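Local atomic coordinates of GDSL-like protein (Roseburia intestinalis L1-82, PDB entry 6HFZ), a protein that removes acetyl groups from acetylated mannans, working as a two-domain carbohydrate esterase of a commensal gut bacterium. Residues Ala159-Leu164 against Asp225-Leu230; Val167-Thr172 against Ala200-Val205; Leu299-Ala304 against Asp357-Tyr362. All blocks are in the same frame, centred on the assembly; numbering follows the deposited sequence.

Contacts 1 and 2 belong to the SGNH-hydrolase domain, and contact 3 lies in the all-beta region that follows it. In sequence, contact 2 is nested within the loop that contact 1 closes; strand 166-168 of contact 2 is the next element after helix 152-161, which ends in contact 1, although the two centres are about 24 Å apart. Contact 3 opens only after contact 1 has closed. Its centre lies about 43 Å from that of contact 1 and about 40 Å from that of contact 2, on the opposite side of the chain's centre. Contact 1 is at the surface of the esterase fold and contact 2 is buried in it, while contact 3 joins the two sheets of the second domain.

Contact 1: residues Ala159-Leu164 against Asp225-Leu230; sequences ARHYNL and DYPAPL
The carbonyl oxygen of Ala228 takes an almost linear hydrogen bond from His161: NE2 to O is 2.8 Å, with an N-H...O angle of 178°. The oxygen lies in the plane of the imidazole, and the donor sits nearly along the C=O axis. CG of His161 stands anti to its backbone N (chi1 -166°), on the side facing 225-230, and chi2 then turns the ring. Leu230 covers one face of this ring, its CB 3.8 Å from the ring centroid in a CH-pi contact, and its CD1 sits near ND1 and CE1. An alanine in place of His161 would probably leave Ala228 O without this donor and Leu230 without the flat surface it packs on. Tyr162 CE1 lies 3.7 Å from Pro227 CG and close to Tyr226 CE1; the two tyrosine rings meet obliquely, planes at 38°. The Tyr162 hydroxyl is hydrogen-bonded to Glu122 and Arg126 of helix 115-129; Glu122 OE1 also takes the backbone N-H of Leu230. Helix 152-161 ends in a Schellman motif, with Asn163 at positive phi, and the irregular segment 225-230 is strapped across that end at the surface of the SGNH-hydrolase fold.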
loop_
_atom_site.group_PDB
_atom_site.type_symbol
_atom_site.label_atom_id
_atom_site.label_comp_id
_atom_site.label_asym_id
_atom_site.label_seq_id
_atom_site.Cartn_x
_atom_site.Cartn_y
_atom_site.Cartn_z
ATOM N N ALA A 159 -9.181 2.284 12.466
ATOM C CA ALA A 159 -8.460 1.935 13.662
ATOM C C ALA A 159 -9.419 1.753 14.851
ATOM O O ALA A 159 -9.283 0.770 15.581
ATOM C CB ALA A 159 -7.427 2.981 13.985
ATOM N N ARG A 160 -10.352 2.686 15.032
ATOM C CA ARG A 160 -11.215 2.683 16.236
ATOM C C ARG A 160 -12.271 1.575 16.058
ATOM O O ARG A 160 -12.610 0.859 17.041
ATOM C CB ARG A 160 -11.801 4.087 16.438
ATOM C CG ARG A 160 -10.801 5.102 16.981
ATOM C CD ARG A 160 -11.417 6.452 17.301
ATOM N NE ARG A 160 -12.061 7.064 16.168
ATOM C CZ ARG A 160 -11.450 7.856 15.295
ATOM N NH1 ARG A 160 -10.142 8.100 15.382
ATOM N NH2 ARG A 160 -12.193 8.448 14.389
ATOM N N HIS A 161 -12.728 1.385 14.812
ATOM C CA HIS A 161 -13.770 0.360 14.498
ATOM C C HIS A 161 -13.263 -1.037 14.898
ATOM O O HIS A 161 -14.039 -1.847 15.439
ATOM C CB HIS A 161 -14.223 0.383 13.040
ATOM C CG HIS A 161 -15.486 -0.394 12.795
ATOM N ND1 HIS A 161 -16.692 0.020 13.302
ATOM C CD2 HIS A 161 -15.723 -1.549 12.121
ATOM C CE1 HIS A 161 -17.636 -0.848 12.962
ATOM N NE2 HIS A 161 -17.076 -1.812 12.209
ATOM N N TYR A 162 -11.979 -1.324 14.669
ATOM C CA TYR A 162 -11.412 -2.705 14.897
ATOM C C TYR A 162 -10.605 -2.764 16.185
ATOM O O TYR A 162 -10.015 -3.808 16.440
ATOM C CB TYR A 162 -10.602 -3.184 13.684
ATOM C CG TYR A 162 -11.511 -3.374 12.504
ATOM C CD1 TYR A 162 -12.278 -4.519 12.426
ATOM C CD2 TYR A 162 -11.704 -2.393 11.542
ATOM C CE1 TYR A 162 -13.192 -4.713 11.407
ATOM C CE2 TYR A 162 -12.598 -2.590 10.497
ATOM C CZ TYR A 162 -13.353 -3.754 10.438
ATOM O OH TYR A 162 -14.293 -3.949 9.453
ATOM N N ASN A 163 -10.532 -1.651 16.945
ATOM C CA ASN A 163 -9.734 -1.580 18.181
ATOM C C ASN A 163 -8.261 -1.882 17.900
ATOM O O ASN A 163 -7.609 -2.651 18.642
ATOM C CB ASN A 163 -10.362 -2.479 19.245
ATOM C CG ASN A 163 -11.641 -1.868 19.780
ATOM O OD1 ASN A 163 -11.594 -0.845 20.452
ATOM N ND2 ASN A 163 -12.788 -2.451 19.473
ATOM N N LEU A 164 -7.715 -1.248 16.843
ATOM C CA LEU A 164 -6.324 -1.431 16.499
ATOM C C LEU A 164 -5.466 -0.321 17.052
ATOM O O LEU A 164 -5.835 0.848 16.993
ATOM C CB LEU A 164 -6.141 -1.501 14.982
ATOM C CG LEU A 164 -6.837 -2.663 14.284
ATOM C CD1 LEU A 164 -6.651 -2.557 12.773
ATOM C CD2 LEU A 164 -6.306 -3.972 14.780
ATOM N N ASP A 225 -15.026 -8.783 19.977
ATOM C CA ASP A 225 -15.774 -9.442 18.937
ATOM C C ASP A 225 -15.479 -8.744 17.604
ATOM O O ASP A 225 -15.406 -7.497 17.507
ATOM C CB ASP A 225 -17.272 -9.424 19.200
ATOM C CG ASP A 225 -17.677 -10.239 20.424
ATOM O OD1 ASP A 225 -16.976 -11.227 20.745
ATOM O OD2 ASP A 225 -18.677 -9.877 21.044
ATOM N N TYR A 226 -15.328 -9.570 16.571
ATOM C CA TYR A 226 -14.999 -9.054 15.234
ATOM C C TYR A 226 -16.240 -8.433 14.642
ATOM O O TYR A 226 -17.229 -9.143 14.390
ATOM C CB TYR A 226 -14.472 -10.175 14.347
ATOM C CG TYR A 226 -14.043 -9.733 12.975
ATOM C CD1 TYR A 226 -13.036 -8.790 12.818
ATOM C CD2 TYR A 226 -14.561 -10.329 11.837
ATOM C CE1 TYR A 226 -12.589 -8.418 11.560
ATOM C CE2 TYR A 226 -14.128 -9.961 10.576
ATOM C CZ TYR A 226 -13.157 -8.985 10.433
ATOM O OH TYR A 226 -12.692 -8.644 9.196
ATOM N N PRO A 227 -16.243 -7.106 14.386
ATOM C CA PRO A 227 -17.476 -6.446 13.996
ATOM C C PRO A 227 -17.794 -6.523 12.496
ATOM O O PRO A 227 -16.871 -6.752 11.666
ATOM C CB PRO A 227 -17.197 -5.011 14.434
ATOM C CG PRO A 227 -15.722 -4.827 14.170
ATOM C CD PRO A 227 -15.119 -6.156 14.579
ATOM N N ALA A 228 -19.073 -6.270 12.163
ATOM C CA ALA A 228 -19.531 -6.014 10.808
ATOM C C ALA A 228 -18.782 -4.808 10.250
ATOM O O ALA A 228 -18.440 -3.906 11.020
ATOM C CB ALA A 228 -21.021 -5.746 10.804
ATOM N N PRO A 229 -18.520 -4.727 8.926
ATOM C CA PRO A 229 -17.773 -3.586 8.381
ATOM C C PRO A 229 -18.483 -2.239 8.554
ATOM O O PRO A 229 -19.687 -2.165 8.663
ATOM C CB PRO A 229 -17.569 -3.900 6.895
ATOM C CG PRO A 229 -18.499 -5.082 6.595
ATOM C CD PRO A 229 -18.861 -5.729 7.911
ATOM N N LEU A 230 -17.684 -1.181 8.661
ATOM C CA LEU A 230 -18.151 0.168 8.769
ATOM C C LEU A 230 -18.576 0.715 7.394
ATOM O O LEU A 230 -19.586 1.381 7.274
ATOM C CB LEU A 230 -16.996 0.974 9.387
ATOM C CG LEU A 230 -17.320 2.412 9.745
ATOM C CD1 LEU A 230 -18.445 2.433 10.781
ATOM C CD2 LEU A 230 -16.078 3.112 10.272
#

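Contact 2: residues Val167-Thr172 against Ala200-Val205; sequences VSMQST and ALVASV
The end of strand 166-168 and the turn after it lie against one side of helix 196-215, with CA atoms 6.9 Å apart at Met169 and Val202 and 7.4 Å apart at Val167 and Val205. Met169, a selenomethionine in this crystal, and Val205 carry most of the contact. CG of Met169 is anti to the carbonyl carbon (chi1 -44°), and further bends at chi2 and chi3 fold the chain. SE lies 3.8 Å from Val205 CB, and the terminal CE is 3.8 Å from Val205 CG1, the two side chains running antiparallel past one another. Val202 meets the Met169 chain at about a right angle, its CG2 4.1 Å from SE. On another branch of Val205, CG2 faces Thr172 OG1 at 3.8 Å, tip to tip. That hydroxyl is spoken for: it donates to Ser168 O (OG1 to O, 2.9 Å), in the carbonyl plane on a lone pair, which ties the turn back to the strand. Ser168 OG accepts from Gln170 N in an ST turn and is also hydrogen-bonded to Gln152. A helix packed through apolar atoms on the C-terminal end of a parallel strand of the central sheet is the alpha/beta layering of the SGNH-hydrolase fold. Strand 136-141 lies alongside, Val140 touching Val167 and Met169. Tyr55 of helix 55-66 touches Val202; further along helix 196-215, Ile206 and Phe209 touch Val167.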
loop_
_atom_site.group_PDB
_atom_site.type_symbol
_atom_site.label_atom_id
_atom_site.label_comp_id
_atom_site.label_asym_id
_atom_site.label_seq_id
_atom_site.Cartn_x
_atom_site.Cartn_y
_atom_site.Cartn_z
ATOM N N VAL A 167 -0.243 4.744 15.601
ATOM C CA VAL A 167 0.619 5.837 15.951
ATOM C C VAL A 167 0.709 6.829 14.786
ATOM O O VAL A 167 0.625 6.421 13.592
ATOM C CB VAL A 167 2.005 5.357 16.417
ATOM C CG1 VAL A 167 1.902 4.559 17.710
ATOM C CG2 VAL A 167 2.749 4.570 15.358
ATOM N N SER A 168 0.992 8.096 15.126
ATOM C CA SER A 168 0.910 9.202 14.162
ATOM C C SER A 168 2.098 10.146 14.240
ATOM O O SER A 168 2.476 10.569 15.324
ATOM C CB SER A 168 -0.374 9.963 14.347
ATOM O OG SER A 168 -0.421 11.102 13.508
HETATM N N MSE A 169 2.598 10.564 13.058
HETATM C CA MSE A 169 3.585 11.636 12.930
HETATM C C MSE A 169 2.927 13.012 12.835
HETATM O O MSE A 169 3.575 14.042 13.044
HETATM C CB MSE A 169 4.496 11.409 11.718
HETATM C CG MSE A 169 4.965 9.947 11.610
HETATM SE SE MSE A 169 5.856 9.355 13.271
HETATM C CE MSE A 169 4.942 7.641 13.397
ATOM N N GLN A 170 1.623 13.033 12.538
ATOM C CA GLN A 170 0.893 14.291 12.376
ATOM C C GLN A 170 0.806 15.050 13.708
ATOM O O GLN A 170 0.742 16.286 13.703
ATOM C CB GLN A 170 -0.494 14.001 11.804
ATOM C CG GLN A 170 -1.340 15.190 11.377
ATOM C CD GLN A 170 -2.654 14.823 10.723
ATOM O OE1 GLN A 170 -3.480 14.150 11.334
ATOM N NE2 GLN A 170 -2.920 15.327 9.513
ATOM N N SER A 171 0.731 14.306 14.800
ATOM C CA SER A 171 0.605 14.823 16.185
ATOM C C SER A 171 1.912 14.768 16.991
ATOM O O SER A 171 1.888 15.071 18.224
ATOM C CB SER A 171 -0.500 14.082 16.874
ATOM O OG SER A 171 -0.294 12.691 16.770
ATOM N N THR A 172 3.053 14.443 16.347
ATOM C CA THR A 172 4.342 14.376 17.031
ATOM C C THR A 172 5.441 15.163 16.294
ATOM O O THR A 172 5.970 16.126 16.868
ATOM C CB THR A 172 4.803 12.937 17.194
ATOM O OG1 THR A 172 4.678 12.294 15.916
ATOM C CG2 THR A 172 4.030 12.208 18.259
ATOM N N ALA A 200 14.738 8.017 11.435
ATOM C CA ALA A 200 15.038 7.701 12.850
ATOM C C ALA A 200 13.946 8.278 13.770
ATOM O O ALA A 200 13.503 7.592 14.706
ATOM C CB ALA A 200 16.410 8.208 13.231
ATOM N N LEU A 201 13.457 9.490 13.470
ATOM C CA LEU A 201 12.338 10.133 14.256
ATOM C C LEU A 201 11.055 9.299 14.121
ATOM O O LEU A 201 10.331 9.052 15.112
ATOM C CB LEU A 201 12.119 11.552 13.722
ATOM C CG LEU A 201 12.079 12.719 14.697
ATOM C CD1 LEU A 201 12.823 12.441 15.987
ATOM C CD2 LEU A 201 12.594 13.974 14.024
ATOM N N VAL A 202 10.759 8.809 12.920
ATOM C CA VAL A 202 9.532 8.052 12.700
ATOM C C VAL A 202 9.583 6.766 13.534
ATOM O O VAL A 202 8.604 6.381 14.218
ATOM C CB VAL A 202 9.239 7.784 11.208
ATOM C CG1 VAL A 202 8.197 6.699 10.974
ATOM C CG2 VAL A 202 8.845 9.080 10.505
ATOM N N ALA A 203 10.729 6.077 13.457
ATOM C CA ALA A 203 10.927 4.859 14.189
ATOM C C ALA A 203 10.830 5.157 15.682
ATOM O O ALA A 203 10.369 4.345 16.406
ATOM C CB ALA A 203 12.249 4.239 13.820
ATOM N N SER A 204 11.397 6.285 16.130
ATOM C CA SER A 204 11.406 6.589 17.574
ATOM C C SER A 204 9.967 6.709 18.097
ATOM O O SER A 204 9.685 6.329 19.222
ATOM C CB SER A 204 12.215 7.840 17.887
ATOM O OG SER A 204 11.522 9.008 17.464
ATOM N N VAL A 205 9.050 7.229 17.261
ATOM C CA VAL A 205 7.670 7.385 17.694
ATOM C C VAL A 205 7.060 5.981 17.858
ATOM O O VAL A 205 6.335 5.726 18.803
ATOM C CB VAL A 205 6.860 8.293 16.744
ATOM C CG1 VAL A 205 5.391 8.245 17.085
ATOM C CG2 VAL A 205 7.379 9.740 16.699
#

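Contact 3: residues Leu299-Ala304 against Asp357-Tyr362; sequences LPAPVA and DAVPFY
Leu299 opens the segment through its backbone, O lying 3.8 Å from Ala358 CB, where two loops meet at one end of the beta-sandwich-like second domain and lead into strands 303-308 and 361-370 of its different sheets. Pro300 follows across a cis peptide bond and supplies the polar link: its carbonyl oxygen accepts from Ala358 N at 2.8 Å, with an N-H...O angle of 167°. The CA of Asp357 adds a CA-H...O contact to that same oxygen. The Asp357 side chain leans against this part of the backbone, its CG set anti to its own carbonyl carbon (chi1 -87°) and lying near Ala301 CA. OD1 comes 3.3 Å from Pro300 C, against the Pro300-Ala301 peptide, without a hydrogen bond to Ala301 N. OD1 is hydrogen-bonded with ND1 of His354, outside the two segments. At Ala301 the methyl group meets a branch of Val359, CB to CG2 at 4.0 Å, while the backbone N of Ala301 is hydrogen-bonded to Asn321 OD1. Pro302 then points its ring at the opposing backbone. CG sits beside Asp357 OD2 on one hand and Phe361 N on the other, and CD comes 3.4 Å from Val359 O, a buried carbonyl oxygen with no hydrogen-bonding partner in the model. Pro302 CB also touches Phe361 CB. With Val303 the chain enters strand 303-308, paired to strand 342-352 through Thr351 and Glu352, and Val303 itself turns away. Ala304 turns back toward Phe361, whose side chain also touches Leu318 and Leu350 from neighbouring strands of the five-stranded sheet. The Phe361 ring has Pro302 O at its edge, near the ring plane, and Ala304 over one face, with CB 4.1 Å from the ring centroid and shifted toward the rim formed by CE2 and CZ.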
loop_
_atom_site.group_PDB
_atom_site.type_symbol
_atom_site.label_atom_id
_atom_site.label_comp_id
_atom_site.label_asym_id
_atom_site.label_seq_id
_atom_site.Cartn_x
_atom_site.Cartn_y
_atom_site.Cartn_z
ATOM N N LEU A 299 9.671 9.994 -22.122
ATOM C CA LEU A 299 8.642 10.535 -22.976
ATOM C C LEU A 299 9.132 10.568 -24.428
ATOM O O LEU A 299 10.344 10.652 -24.668
ATOM C CB LEU A 299 8.355 11.975 -22.537
ATOM C CG LEU A 299 7.693 12.211 -21.175
ATOM C CD1 LEU A 299 7.289 13.677 -21.056
ATOM C CD2 LEU A 299 6.481 11.305 -20.975
ATOM N N PRO A 300 8.212 10.555 -25.397
ATOM C CA PRO A 300 6.791 10.341 -25.209
ATOM C C PRO A 300 6.468 8.847 -25.058
ATOM O O PRO A 300 7.324 7.991 -25.236
ATOM C CB PRO A 300 6.135 10.931 -26.465
ATOM C CG PRO A 300 7.163 10.758 -27.552
ATOM C CD PRO A 300 8.490 10.519 -26.851
ATOM N N ALA A 301 5.203 8.565 -24.719
ATOM C CA ALA A 301 4.686 7.221 -24.532
ATOM C C ALA A 301 3.257 7.138 -25.082
ATOM O O ALA A 301 2.623 8.159 -25.378
ATOM C CB ALA A 301 4.729 6.875 -23.066
ATOM N N PRO A 302 2.732 5.919 -25.286
ATOM C CA PRO A 302 1.408 5.727 -25.856
ATOM C C PRO A 302 0.280 6.098 -24.899
ATOM O O PRO A 302 0.515 6.305 -23.688
ATOM C CB PRO A 302 1.319 4.224 -26.109
ATOM C CG PRO A 302 2.736 3.788 -26.196
ATOM C CD PRO A 302 3.421 4.632 -25.144
ATOM N N VAL A 303 -0.903 6.216 -25.484
ATOM C CA VAL A 303 -2.154 6.424 -24.781
ATOM C C VAL A 303 -3.059 5.258 -25.130
ATOM O O VAL A 303 -3.071 4.823 -26.287
ATOM C CB VAL A 303 -2.802 7.766 -25.162
ATOM C CG1 VAL A 303 -4.119 7.958 -24.431
ATOM C CG2 VAL A 303 -1.847 8.944 -24.912
ATOM N N ALA A 304 -3.761 4.726 -24.128
ATOM C CA ALA A 304 -4.756 3.680 -24.330
ATOM C C ALA A 304 -6.117 4.150 -23.819
ATOM O O ALA A 304 -6.205 5.171 -23.161
ATOM C CB ALA A 304 -4.330 2.417 -23.623
ATOM N N ASP A 357 8.303 7.013 -29.620
ATOM C CA ASP A 357 7.902 6.579 -28.256
ATOM C C ASP A 357 9.115 5.948 -27.560
ATOM O O ASP A 357 9.777 5.099 -28.139
ATOM C CB ASP A 357 6.717 5.604 -28.292
ATOM C CG ASP A 357 5.360 6.297 -28.299
ATOM O OD1 ASP A 357 5.276 7.463 -27.847
ATOM O OD2 ASP A 357 4.399 5.690 -28.775
ATOM N N ALA A 358 9.396 6.387 -26.325
ATOM C CA ALA A 358 10.598 5.935 -25.542
ATOM C C ALA A 358 10.382 4.526 -24.981
ATOM O O ALA A 358 11.321 3.746 -24.741
ATOM C CB ALA A 358 10.862 6.929 -24.432
ATOM N N VAL A 359 9.112 4.220 -24.707
ATOM C CA VAL A 359 8.717 2.980 -24.080
ATOM C C VAL A 359 7.374 2.553 -24.669
ATOM O O VAL A 359 6.568 3.370 -25.119
ATOM C CB VAL A 359 8.560 3.125 -22.548
ATOM C CG1 VAL A 359 9.864 3.465 -21.841
ATOM C CG2 VAL A 359 7.470 4.119 -22.174
ATOM N N PRO A 360 7.079 1.253 -24.607
ATOM C CA PRO A 360 5.748 0.752 -24.925
ATOM C C PRO A 360 4.802 1.058 -23.756
ATOM O O PRO A 360 5.244 1.442 -22.670
ATOM C CB PRO A 360 5.933 -0.753 -25.039
ATOM C CG PRO A 360 7.099 -1.036 -24.124
ATOM C CD PRO A 360 7.998 0.178 -24.211
ATOM N N PHE A 361 3.498 0.905 -24.007
ATOM C CA PHE A 361 2.513 0.945 -22.934
ATOM C C PHE A 361 2.680 -0.341 -22.098
ATOM O O PHE A 361 2.844 -1.397 -22.666
ATOM C CB PHE A 361 1.116 1.072 -23.543
ATOM C CG PHE A 361 0.043 1.365 -22.532
ATOM C CD1 PHE A 361 -0.520 0.344 -21.778
ATOM C CD2 PHE A 361 -0.366 2.675 -22.305
ATOM C CE1 PHE A 361 -1.498 0.634 -20.828
ATOM C CE2 PHE A 361 -1.272 2.964 -21.290
ATOM C CZ PHE A 361 -1.868 1.938 -20.589
ATOM N N TYR A 362 2.663 -0.239 -20.756
ATOM C CA TYR A 362 2.721 -1.437 -19.872
ATOM C C TYR A 362 1.398 -1.538 -19.093
ATOM O O TYR A 362 1.146 -0.748 -18.192
ATOM C CB TYR A 362 3.937 -1.398 -18.924
ATOM C CG TYR A 362 4.280 -2.785 -18.405
ATOM C CD1 TYR A 362 3.456 -3.433 -17.509
ATOM C CD2 TYR A 362 5.408 -3.469 -18.862
ATOM C CE1 TYR A 362 3.725 -4.735 -17.094
ATOM C CE2 TYR A 362 5.733 -4.741 -18.411
ATOM C CZ TYR A 362 4.868 -5.387 -17.551
ATOM O OH TYR A 362 5.149 -6.669 -17.160
#